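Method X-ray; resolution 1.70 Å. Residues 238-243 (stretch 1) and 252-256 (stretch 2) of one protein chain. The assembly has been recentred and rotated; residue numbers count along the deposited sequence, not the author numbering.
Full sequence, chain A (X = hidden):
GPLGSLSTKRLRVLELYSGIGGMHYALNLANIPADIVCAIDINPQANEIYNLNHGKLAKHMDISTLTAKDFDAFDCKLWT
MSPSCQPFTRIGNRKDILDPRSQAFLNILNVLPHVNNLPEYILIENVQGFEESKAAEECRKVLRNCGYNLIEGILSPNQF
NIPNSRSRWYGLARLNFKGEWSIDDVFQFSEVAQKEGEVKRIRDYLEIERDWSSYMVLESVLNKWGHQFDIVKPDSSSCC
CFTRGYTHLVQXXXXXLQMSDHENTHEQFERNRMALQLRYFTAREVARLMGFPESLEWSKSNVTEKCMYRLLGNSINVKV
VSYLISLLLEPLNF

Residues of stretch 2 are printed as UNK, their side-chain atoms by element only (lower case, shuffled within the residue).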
# COMPACT_ATOMS: atom_id res chain seq x y z
N SER A 238 5.57 -11.15 -13.70
CA SER A 238 4.56 -10.62 -12.79
C SER A 238 4.19 -11.69 -11.78
O SER A 238 4.56 -12.86 -11.90
CB SER A 238 3.31 -10.13 -13.54
OG SER A 238 2.50 -9.33 -12.69
N CYS A 239 3.42 -11.27 -10.78
CA CYS A 239 2.80 -12.16 -9.82
C CYS A 239 1.56 -11.46 -9.29
O CYS A 239 1.36 -10.26 -9.50
CB CYS A 239 3.76 -12.56 -8.69
SG CYS A 239 4.38 -11.22 -7.63
N CYS A 240 0.72 -12.22 -8.59
CA CYS A 240 -0.60 -11.73 -8.24
C CYS A 240 -0.56 -10.85 -7.00
O CYS A 240 0.44 -10.75 -6.28
CB CYS A 240 -1.57 -12.90 -8.05
SG CYS A 240 -2.03 -13.70 -9.62
N CYS A 241 -1.68 -10.19 -6.75
CA CYS A 241 -1.78 -9.26 -5.64
C CYS A 241 -1.69 -9.99 -4.31
O CYS A 241 -2.38 -10.99 -4.09
CB CYS A 241 -3.08 -8.47 -5.76
SG CYS A 241 -3.27 -7.19 -4.55
N PHE A 242 -0.85 -9.48 -3.41
CA PHE A 242 -0.74 -10.02 -2.06
C PHE A 242 -1.82 -9.42 -1.16
O PHE A 242 -2.07 -8.21 -1.20
CB PHE A 242 0.63 -9.71 -1.45
CG PHE A 242 1.77 -10.42 -2.13
CD1 PHE A 242 1.97 -11.78 -1.94
CD2 PHE A 242 2.65 -9.72 -2.93
CE1 PHE A 242 3.03 -12.43 -2.56
CE2 PHE A 242 3.71 -10.36 -3.55
CZ PHE A 242 3.90 -11.72 -3.36
N THR A 243 -2.43 -10.26 -0.33
CA THR A 243 -3.44 -9.80 0.63
C THR A 243 -3.13 -10.34 2.02
O THR A 243 -2.22 -11.15 2.22
CB THR A 243 -4.85 -10.25 0.24
OG1 THR A 243 -5.02 -11.64 0.56
CG2 THR A 243 -5.12 -10.02 -1.24
N UNK A 252 -6.77 -15.97 -4.69
CA UNK A 252 -6.83 -14.52 -4.61
C UNK A 252 -6.02 -13.88 -3.51
O UNK A 252 -6.28 -12.73 -3.15
N UNK A 253 -5.03 -14.59 -2.96
CA UNK A 253 -4.25 -14.06 -1.85
C UNK A 253 -2.79 -13.82 -2.21
O UNK A 253 -2.07 -13.21 -1.41
c UNK A 253 -4.33 -14.99 -0.64
N UNK A 254 -2.34 -14.29 -3.37
CA UNK A 254 -0.96 -14.09 -3.80
C UNK A 254 -0.49 -15.33 -4.52
O UNK A 254 -0.99 -16.44 -4.32
N UNK A 255 0.49 -15.15 -5.41
CA UNK A 255 1.09 -16.27 -6.12
C UNK A 255 2.09 -17.00 -5.23
O UNK A 255 2.52 -16.49 -4.19
o UNK A 255 0.95 -15.02 -8.20
c UNK A 255 1.81 -15.78 -7.38
N UNK A 256 2.44 -18.21 -5.65
CA UNK A 256 3.50 -18.98 -5.00
C UNK A 256 4.58 -19.27 -6.03
O UNK A 256 4.37 -19.13 -7.24
c UNK A 256 2.10 -19.97 -3.14
c UNK A 256 2.19 -21.12 -5.37
c UNK A 256 1.83 -22.51 -4.87
c UNK A 256 2.98 -20.29 -4.36
O HOH W 1 2.03 -12.90 -5.68

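Position 252 has backbone atoms and nothing beyond CA. Its phi/psi of 73/19 lies where the positive phi by itself favours a residue without CB, and a CB built there would point away from stretch 1, with none of that stretch's atoms within 5.5 Å. The backbone angles, not the neighbouring stretch, therefore carry the argument, together with the absence of any side-chain atom: this is Gly-252. Its carbonyl O lies 3.5 Å from Thr-243 CG2.

Position 253 carries one carbon and no more, so the side chain ends at CB. The CA-to-CB bond points sideways relative to stretch 1, and CB comes 3.6 Å from Thr-243 OG1. A single carbon on CA defines alanine, Ala-253. The backbone does more here than the methyl group: the carbonyl O accepts a hydrogen bond from Thr-243 N at 3.2 Å, with an angle of 152° at the hydrogen. The same Ala-253 O lies 3.5 Å from Phe-242 CA in a CA-H...O contact, also with 152° at the hydrogen, so one carbonyl meets two successive residues.

Position 254 again lacks side-chain atoms, but now the surroundings speak as well. At phi/psi 143/154 an ideal CB would be jammed against the carbonyl O of the preceding residue, which by itself calls for glycine. The same CB would also stand 2.9 Å from Phe-242 CD1, a clash. The residue is Gly-254. Its CA sits 4.2 Å from Phe-242 CD1, oblique to the ring, and makes a CA-H...O contact of 3.4 Å with Cys-241 O, although the angle of 123° at the hydrogen is far from linear. Gly-254 N is equally 3.4 Å from Cys-241 O, but the angle is too poor for a hydrogen bond.

Position 255 shows one carbon followed by one oxygen, unbranched, with CB directed toward stretch 1. The oxygen is 2.8 Å from Cys-240 N and 3.8 Å from Cys-239 CB. A lone hydroxyl on CB gives serine, Ser-255. With chi1 at -54° (m), OG accepts a hydrogen bond from Cys-240 N, the angle at the hydrogen being 157°.

Position 256 has four carbons, forked at the first, with one arm two carbons long: this is Ile-256. Its CA-to-CB bond points away, and the nearest approach to stretch 1 is 7.6 Å, from Ile-256 CG2 to Phe-242 CE1, so its identity rests on the branching pattern alone.

The contact buries 304 Å² in total and is held by two direct hydrogen bonds, one from Cys-240 N to Ser-255 OG and one from Thr-243 N to Ala-253 O. Water 1 adds a bridge, donating to Cys-240 O at 2.7 Å and accepting from Ser-255 N at 2.7 Å. Between these anchors the two stretches come close at Phe-242 and Gly-254, whose CA atoms are 4.4 Å apart; the bare CA of Gly-254 leaves room for the aromatic ring.

Stretch 2, residues 252-256: GAGSI
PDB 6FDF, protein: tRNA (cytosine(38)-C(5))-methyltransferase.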